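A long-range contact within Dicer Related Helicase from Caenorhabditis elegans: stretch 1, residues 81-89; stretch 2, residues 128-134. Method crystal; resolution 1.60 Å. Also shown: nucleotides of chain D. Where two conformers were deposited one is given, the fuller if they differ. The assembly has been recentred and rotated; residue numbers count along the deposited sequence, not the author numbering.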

# COMPACT_ATOMS: atom_id res chain seq x y z
N LYS B 81 14.38 -15.98 14.87
CA LYS B 81 15.25 -15.98 16.06
C LYS B 81 16.34 -14.96 15.81
O LYS B 81 17.15 -15.12 14.85
N ILE B 82 16.35 -13.88 16.59
CA ILE B 82 17.30 -12.79 16.36
C ILE B 82 18.08 -12.62 17.64
O ILE B 82 17.47 -12.40 18.70
N ARG B 83 19.40 -12.79 17.57
CA ARG B 83 20.27 -12.72 18.74
C ARG B 83 19.74 -13.67 19.84
O ARG B 83 19.71 -13.32 21.03
N GLY B 84 19.30 -14.86 19.42
CA GLY B 84 18.86 -15.86 20.37
C GLY B 84 17.45 -15.70 20.92
O GLY B 84 17.04 -16.45 21.79
N THR B 85 16.71 -14.70 20.45
CA THR B 85 15.36 -14.39 20.96
C THR B 85 14.34 -14.56 19.85
O THR B 85 14.50 -14.03 18.74
N TYR B 86 13.23 -15.24 20.13
CA TYR B 86 12.15 -15.33 19.15
C TYR B 86 11.31 -14.06 19.08
O TYR B 86 10.87 -13.55 20.10
N LEU B 87 11.08 -13.56 17.87
CA LEU B 87 10.33 -12.32 17.62
C LEU B 87 9.47 -12.48 16.40
O LEU B 87 9.91 -13.02 15.38
N PRO B 88 8.23 -11.94 16.43
CA PRO B 88 7.37 -11.94 15.24
C PRO B 88 7.77 -10.80 14.31
O PRO B 88 8.16 -9.71 14.75
N GLN B 89 7.73 -11.08 13.01
CA GLN B 89 7.80 -10.04 11.98
C GLN B 89 6.48 -9.98 11.25
O GLN B 89 6.13 -10.86 10.43
N ASP B 128 15.46 -3.73 24.59
CA ASP B 128 14.22 -4.24 23.95
C ASP B 128 14.12 -5.76 23.95
O ASP B 128 13.04 -6.33 24.03
N PHE B 129 15.26 -6.42 23.85
CA PHE B 129 15.27 -7.89 23.78
C PHE B 129 14.92 -8.49 25.12
O PHE B 129 14.33 -9.58 25.20
N ARG B 130 15.24 -7.79 26.19
CA ARG B 130 15.06 -8.37 27.50
C ARG B 130 13.62 -8.69 27.84
O ARG B 130 13.36 -9.74 28.40
N ILE B 131 12.67 -7.82 27.47
CA ILE B 131 11.27 -8.13 27.79
C ILE B 131 10.75 -9.31 26.94
O ILE B 131 9.75 -9.97 27.30
N MET B 132 11.41 -9.61 25.81
CA MET B 132 10.93 -10.69 24.96
C MET B 132 11.52 -12.06 25.32
O MET B 132 11.05 -13.09 24.82
N LEU B 133 12.57 -12.03 26.12
CA LEU B 133 13.40 -13.21 26.39
C LEU B 133 12.58 -14.46 26.72
O LEU B 133 12.63 -15.49 26.04
N ASN B 134 11.74 -14.33 27.73
CA ASN B 134 11.00 -15.50 28.14
C ASN B 134 9.51 -15.36 27.91
O ASN B 134 8.71 -15.95 28.65

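Stretch 1 forms a β-hairpin, with a type I' turn from Ile82 to Thr85 closed by paired backbone hydrogen bonds, Ile82 N to Thr85 O at 2.8 Å and Thr85 N to Ile82 O at 3.0 Å. Stretch 2 crosses strand 85-89 almost at right angles (94°), the two axes approaching to 8.8 Å. No direct hydrogen bond links the stretches; the contact rests on side-chain packing and on two bridging waters, and it buries 377 Å² in all.

At the start of stretch 2, Asp128 takes no part. Its side chain (m) lies out of reach of the hairpin, and both carboxylate oxygens are hydrogen-bonded elsewhere in the structure.

Phe129 is the centrepiece. Its CA-to-CB bond points toward stretch 1, and with chi1 at -74° (m) and chi2 at 85° the ring is carried up to the turn, where it loses 113 Å² to the hairpin, more than any other residue. Its CE2 atom lies 3.6 Å from the carbonyl O of Ile82, and the same CE2 packs 3.9 Å from Ile82 CG2 and 3.9 Å from Leu87 CD1, so one ring corner meets both strands of the hairpin. Thr85 (m) approaches the ring at its edge, near the ring plane, with its OG1 3.9 Å from Phe129 CD2. Arg83, also pointing toward stretch 2, begins with chi1 in m but has chi2 and chi3 between wells; this bent course brings its NH2 to 3.8 Å from Phe129 CE1, which lies over one face of the guanidinium.

The next two residues leave the hairpin untouched: Arg130 (m) points away, while Ile131 (t) is out of reach.

Met132, whose amide N donates to Phe129 O at 3.0 Å, turns back toward the hairpin. Its m, m, m conformation lays the thioether chain along strand 85-89. Thr85 CG2 sits 3.8 Å from Met132 CB; Leu87 CD2 lies 3.7 Å from Met132 CG; and Met132 CE reaches Pro88 CD at 4.2 Å and Tyr86 O at 4.3 Å. Leu87 (m, t) sets out sideways, but its end comes nearer to stretch 2, where CD1 meets Phe129 and CD2 meets Met132. The backbone is tied here by water 1, which donates to both Tyr86 O (2.7 Å) and Met132 O (2.8 Å), joining two carbonyls that cannot bond to each other.

Leu133 starts away from stretch 1, yet its off-rotamer side chain (chi1 -113°, chi2 24°) brings CD1 to 3.4 Å from Thr85 OG1. The backbones come close at the same place, with Leu133 CA 5.9 Å from Thr85 CA. Water 2 adds a second bridge, accepting from Tyr86 N at 3.0 Å and donating to Leu133 O at 3.3 Å. Asn134 (m) makes no contact.

The bound guanosine nucleotide G2 lies apart from this packing, its C5' atom 3.4 Å from Gln89 OE1, on a residue that does not touch stretch 2.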

# COMPACT_ATOMS: atom_id res chain seq x y z
CB LYS B 81 15.86 -17.36 16.29
CG LYS B 81 16.49 -17.55 17.65
CD LYS B 81 17.27 -18.91 17.67
CE LYS B 81 17.47 -19.45 19.03
NZ LYS B 81 17.65 -20.95 19.00
CB ILE B 82 16.56 -11.50 16.03
CG1 ILE B 82 15.79 -11.65 14.70
CG2 ILE B 82 17.55 -10.29 15.97
CD1 ILE B 82 15.42 -10.39 14.12
CB ARG B 83 20.39 -11.28 19.27
CG ARG B 83 20.79 -10.24 18.25
CD ARG B 83 21.99 -9.37 18.71
NE ARG B 83 21.65 -8.08 19.32
CZ ARG B 83 21.41 -6.94 18.64
NH1 ARG B 83 21.42 -6.92 17.31
NH2 ARG B 83 21.14 -5.81 19.30
CB THR B 85 15.29 -12.91 21.48
OG1 THR B 85 16.23 -12.71 22.56
CG2 THR B 85 13.88 -12.53 21.96
CB TYR B 86 11.21 -16.52 19.46
CG TYR B 86 11.89 -17.87 19.40
CD1 TYR B 86 12.64 -18.24 18.27
CD2 TYR B 86 11.83 -18.76 20.47
CE1 TYR B 86 13.30 -19.47 18.21
CE2 TYR B 86 12.50 -20.01 20.42
CZ TYR B 86 13.22 -20.35 19.26
OH TYR B 86 13.90 -21.56 19.17
CB LEU B 87 11.31 -11.17 17.34
CG LEU B 87 12.32 -10.79 18.43
CD1 LEU B 87 13.30 -9.70 17.89
CD2 LEU B 87 11.59 -10.24 19.67
CB PRO B 88 5.98 -11.66 15.78
CG PRO B 88 6.09 -11.74 17.28
CD PRO B 88 7.54 -11.56 17.69
CB GLN B 89 8.90 -10.40 11.01
CG GLN B 89 9.21 -9.24 10.00
CD GLN B 89 10.10 -9.76 8.91
OE1 GLN B 89 9.65 -10.49 8.00
NE2 GLN B 89 11.40 -9.45 9.02
CB ASP B 128 14.11 -3.77 22.48
CG ASP B 128 14.02 -2.30 22.38
OD1 ASP B 128 13.13 -1.76 23.06
OD2 ASP B 128 14.83 -1.67 21.65
CB PHE B 129 16.63 -8.41 23.32
CG PHE B 129 16.88 -8.21 21.87
CD1 PHE B 129 17.38 -7.01 21.42
CD2 PHE B 129 16.57 -9.19 20.93
CE1 PHE B 129 17.58 -6.80 20.03
CE2 PHE B 129 16.78 -8.97 19.58
CZ PHE B 129 17.26 -7.77 19.12
CB ARG B 130 15.65 -7.48 28.56
CG ARG B 130 17.12 -7.28 28.38
CD ARG B 130 17.62 -6.34 29.46
NE ARG B 130 17.38 -6.88 30.80
CZ ARG B 130 18.26 -7.63 31.46
NH1 ARG B 130 19.43 -7.93 30.92
NH2 ARG B 130 17.97 -8.07 32.66
CB ILE B 131 10.34 -6.89 27.67
CG1 ILE B 131 9.00 -7.13 28.37
CG2 ILE B 131 10.17 -6.44 26.21
CD1 ILE B 131 8.90 -6.52 29.76
CB MET B 132 11.20 -10.37 23.48
CG MET B 132 10.39 -9.18 22.99
SD MET B 132 8.63 -9.41 23.04
CE MET B 132 8.36 -10.50 21.70
CB LEU B 133 14.28 -12.90 27.57
CG LEU B 133 15.78 -12.80 27.38
CD1 LEU B 133 16.14 -12.46 25.94
CD2 LEU B 133 16.34 -11.77 28.41
CB ASN B 134 11.29 -15.79 29.61
CG ASN B 134 12.77 -15.98 29.90
OD1 ASN B 134 13.34 -15.30 30.74
ND2 ASN B 134 13.40 -16.89 29.17
P G D 2 9.21 -10.74 2.63
OP1 G D 2 7.86 -10.09 2.49
OP2 G D 2 9.92 -11.06 1.35
O5' G D 2 10.05 -9.70 3.50
C5' G D 2 9.63 -9.37 4.82
C4' G D 2 10.64 -8.46 5.47
O4' G D 2 11.87 -9.17 5.69
C3' G D 2 11.07 -7.23 4.66
O3' G D 2 10.14 -6.19 4.82
C2' G D 2 12.40 -6.89 5.32
O2' G D 2 12.14 -6.24 6.56
C1' G D 2 12.95 -8.27 5.62
N9 G D 2 13.85 -8.78 4.56
C8 G D 2 13.54 -9.71 3.57
N7 G D 2 14.57 -9.99 2.80
C5 G D 2 15.61 -9.22 3.34
C6 G D 2 16.97 -9.08 2.95
O6 G D 2 17.54 -9.65 2.04
N1 G D 2 17.67 -8.19 3.75
C2 G D 2 17.13 -7.50 4.82
N2 G D 2 17.96 -6.68 5.51
N3 G D 2 15.86 -7.62 5.19
C4 G D 2 15.18 -8.48 4.41
O HOH W 1 9.63 -13.89 22.52
O HOH W 2 12.93 -16.32 22.86